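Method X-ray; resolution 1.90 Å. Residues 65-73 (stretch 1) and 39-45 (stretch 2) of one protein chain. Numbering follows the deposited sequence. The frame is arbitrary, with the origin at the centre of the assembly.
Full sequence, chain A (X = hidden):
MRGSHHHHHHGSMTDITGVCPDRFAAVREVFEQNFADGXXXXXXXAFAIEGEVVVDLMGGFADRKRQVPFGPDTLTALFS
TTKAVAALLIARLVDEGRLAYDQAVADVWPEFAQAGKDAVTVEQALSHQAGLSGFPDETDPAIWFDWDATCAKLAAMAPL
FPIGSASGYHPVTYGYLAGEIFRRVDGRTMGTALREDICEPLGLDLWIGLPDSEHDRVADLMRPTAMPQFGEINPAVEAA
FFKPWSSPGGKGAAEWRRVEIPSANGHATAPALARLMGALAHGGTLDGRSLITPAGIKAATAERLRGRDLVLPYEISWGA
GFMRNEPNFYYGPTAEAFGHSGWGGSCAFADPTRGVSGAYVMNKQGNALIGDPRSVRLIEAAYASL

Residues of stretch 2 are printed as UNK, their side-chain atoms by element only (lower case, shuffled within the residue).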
# COMPACT_ATOMS: atom_id res chain seq x y z
N LYS A 65 -20.93 -15.59 2.16
CA LYS A 65 -21.98 -16.43 2.75
C LYS A 65 -21.81 -16.64 4.25
O LYS A 65 -22.72 -17.21 4.88
CB LYS A 65 -22.02 -17.80 2.06
CG LYS A 65 -22.57 -17.78 0.64
CD LYS A 65 -22.78 -19.20 0.14
CE LYS A 65 -22.42 -19.35 -1.33
NZ LYS A 65 -22.55 -20.79 -1.74
N ARG A 66 -20.70 -16.19 4.84
CA ARG A 66 -20.43 -16.35 6.27
C ARG A 66 -20.42 -17.83 6.68
O ARG A 66 -20.87 -18.18 7.77
CB ARG A 66 -21.42 -15.56 7.14
CG ARG A 66 -21.30 -14.06 6.98
CD ARG A 66 -22.27 -13.28 7.89
NE ARG A 66 -21.96 -11.88 7.66
CZ ARG A 66 -21.21 -11.14 8.47
NH1 ARG A 66 -20.76 -11.62 9.61
NH2 ARG A 66 -20.93 -9.89 8.12
N GLN A 67 -19.91 -18.69 5.81
CA GLN A 67 -19.74 -20.10 6.11
C GLN A 67 -18.30 -20.52 6.32
O GLN A 67 -18.05 -21.68 6.66
CB GLN A 67 -20.34 -20.96 4.97
CG GLN A 67 -21.86 -20.74 4.79
CD GLN A 67 -22.40 -21.30 3.48
OE1 GLN A 67 -21.65 -21.79 2.65
NE2 GLN A 67 -23.73 -21.24 3.30
N VAL A 68 -17.33 -19.63 6.09
CA VAL A 68 -15.91 -19.98 6.14
C VAL A 68 -15.21 -18.98 7.05
O VAL A 68 -15.34 -17.77 6.83
CB VAL A 68 -15.26 -19.95 4.75
CG1 VAL A 68 -13.74 -20.23 4.85
CG2 VAL A 68 -15.95 -20.91 3.79
N PRO A 69 -14.46 -19.40 8.06
CA PRO A 69 -13.84 -18.42 8.96
C PRO A 69 -12.69 -17.67 8.29
O PRO A 69 -11.95 -18.22 7.47
CB PRO A 69 -13.33 -19.27 10.13
CG PRO A 69 -13.27 -20.67 9.60
CD PRO A 69 -14.35 -20.78 8.58
N PHE A 70 -12.57 -16.39 8.64
CA PHE A 70 -11.39 -15.59 8.29
C PHE A 70 -10.24 -16.05 9.18
O PHE A 70 -10.22 -15.74 10.38
CB PHE A 70 -11.69 -14.11 8.49
CG PHE A 70 -10.76 -13.18 7.75
CD1 PHE A 70 -9.48 -12.91 8.25
CD2 PHE A 70 -11.16 -12.56 6.57
CE1 PHE A 70 -8.64 -12.03 7.61
CE2 PHE A 70 -10.32 -11.68 5.90
CZ PHE A 70 -9.05 -11.42 6.40
N GLY A 71 -9.29 -16.80 8.61
CA GLY A 71 -8.40 -17.62 9.40
C GLY A 71 -6.93 -17.37 9.16
O GLY A 71 -6.55 -16.44 8.43
N PRO A 72 -6.07 -18.21 9.76
CA PRO A 72 -4.62 -17.98 9.68
C PRO A 72 -4.06 -17.91 8.27
O PRO A 72 -3.08 -17.18 8.05
CB PRO A 72 -4.03 -19.18 10.44
CG PRO A 72 -5.07 -19.55 11.41
CD PRO A 72 -6.40 -19.27 10.73
N ASP A 73 -4.63 -18.65 7.31
CA ASP A 73 -4.09 -18.66 5.96
C ASP A 73 -4.97 -17.88 4.98
O ASP A 73 -4.76 -17.96 3.76
CB ASP A 73 -3.89 -20.11 5.50
CG ASP A 73 -3.03 -20.93 6.50
OD1 ASP A 73 -2.01 -20.41 7.03
OD2 ASP A 73 -3.40 -22.10 6.78
N UNK A 39 -20.30 -4.39 11.69
CA UNK A 39 -19.24 -3.53 11.16
C UNK A 39 -18.23 -4.22 10.28
O UNK A 39 -17.42 -3.54 9.61
N UNK A 40 -18.25 -5.55 10.23
CA UNK A 40 -17.22 -6.33 9.55
C UNK A 40 -17.85 -7.46 8.77
O UNK A 40 -19.01 -7.84 8.99
o UNK A 40 -13.26 -4.89 11.23
o UNK A 40 -14.29 -5.25 9.33
c UNK A 40 -16.22 -6.94 10.56
c UNK A 40 -15.42 -5.92 11.36
c UNK A 40 -14.24 -5.31 10.58
N UNK A 41 -17.05 -8.02 7.86
CA UNK A 41 -17.26 -9.39 7.39
C UNK A 41 -16.21 -10.27 8.06
O UNK A 41 -16.52 -10.98 9.01
c UNK A 41 -17.28 -10.78 3.71
c UNK A 41 -18.69 -11.49 5.69
c UNK A 41 -17.34 -10.86 5.24
c UNK A 41 -17.18 -9.47 5.86
N UNK A 42 -14.96 -10.18 7.62
CA UNK A 42 -13.85 -10.77 8.35
C UNK A 42 -12.68 -9.81 8.40
O UNK A 42 -12.56 -8.89 7.57
N UNK A 43 -11.81 -10.01 9.39
CA UNK A 43 -10.69 -9.10 9.55
C UNK A 43 -9.59 -9.74 10.39
O UNK A 43 -9.83 -10.66 11.18
c UNK A 43 -11.13 -7.78 10.20
N UNK A 44 -8.39 -9.22 10.21
CA UNK A 44 -7.25 -9.62 11.03
C UNK A 44 -6.43 -8.37 11.35
O UNK A 44 -6.23 -7.51 10.47
c UNK A 44 -3.09 -14.33 10.73
n UNK A 44 -3.77 -13.30 11.23
c UNK A 44 -4.66 -12.47 10.41
n UNK A 44 -2.31 -15.05 11.50
c UNK A 44 -5.35 -11.36 11.19
n UNK A 44 -3.20 -14.62 9.43
c UNK A 44 -6.40 -10.67 10.31
N UNK A 45 -6.01 -8.25 12.60
CA UNK A 45 -5.21 -7.10 13.03
C UNK A 45 -3.97 -7.64 13.72
O UNK A 45 -4.08 -8.46 14.63
c UNK A 45 -4.06 -2.86 14.08
c UNK A 45 -3.86 -3.90 16.24
c UNK A 45 -3.58 -2.83 15.39
c UNK A 45 -4.63 -4.98 15.79
c UNK A 45 -4.84 -3.94 13.64
c UNK A 45 -5.12 -5.01 14.48
c UNK A 45 -5.96 -6.18 13.99
O HOH W 1 -18.53 -10.40 10.87
O HOH W 2 -5.56 -14.02 7.47

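Position 39 has backbone atoms alone, with no side-chain atom beyond CA, so it is glycine. Gly39 makes no contact with stretch 1; it lies in the loop that leads into the touching segment.

Position 40 carries three carbons in a row, the third bearing two oxygens: a carboxylate at the end of a two-carbon spacer, hence glutamate. Both carboxylate oxygens of Glu40 are hydrogen-bonded elsewhere in the structure, as a buried charge requires. The backbone serves stretch 1 instead: Arg66 NH2 donates to Glu40 O at 2.9 Å, with the carbonyl oxygen near the plane of the guanidinium, where its N-H groups point.

Position 41 has four carbons, forked at the second, and no heteroatom, which identifies leucine. Its CA-to-CB bond runs sideways, but the end of the chain comes nearer, bringing Leu41 CD1 to 3.7 Å from Arg66 NH2. The methyl lies over one face of the guanidinium, a surface that accepts an apolar neighbour because the hydrogen-bonding groups lie at the edge.

Position 42 again lacks side-chain atoms and is glycine. Here the absence matters: an ideal CB would point toward stretch 1 and lie 2.6 Å from Phe70 CD2, a clash. With only hydrogen there, the ring packs against the backbone, Phe70 CD2 standing 3.6 Å from Gly42 C.

Position 43 has a single carbon, so it is alanine. Ala43 CB points away from stretch 1, while the backbone continues the surface beneath Phe70: Ala43 N lies over the same ring face as Gly42 C.

Position 44 shows three carbons, a nitrogen, and a carbon carrying two more nitrogens, the pattern of arginine. Its CB approaches Phe70 CE1 at 3.8 Å, and an extended chain, with chi1 to chi3 all t, carries the guanidinium on to Pro72, where Arg44 NH1 donates to Pro72 O at 2.9 Å. NE and NH2 are hydrogen-bonded elsewhere, so the buried charge is well satisfied.

Position 45 bears one carbon followed by a six-carbon ring and is phenylalanine. Phe45 is buried but out of reach of stretch 1.

The contact thus has an apolar centre flanked by two arginine-to-carbonyl hydrogen bonds, one donated from each stretch. Phe70 lies on the strand backbone where Gly42 leaves room. Water reinforces both ends: water 1 accepts from Arg66 NH1 at 2.8 Å and lies within reach of the carbonyls of Glu40 and Leu41, while water 2 accepts from Arg44 NH1 at 3.1 Å and donates to Gly71 O at 2.8 Å.

Stretch 2 (39-45) GELGARF
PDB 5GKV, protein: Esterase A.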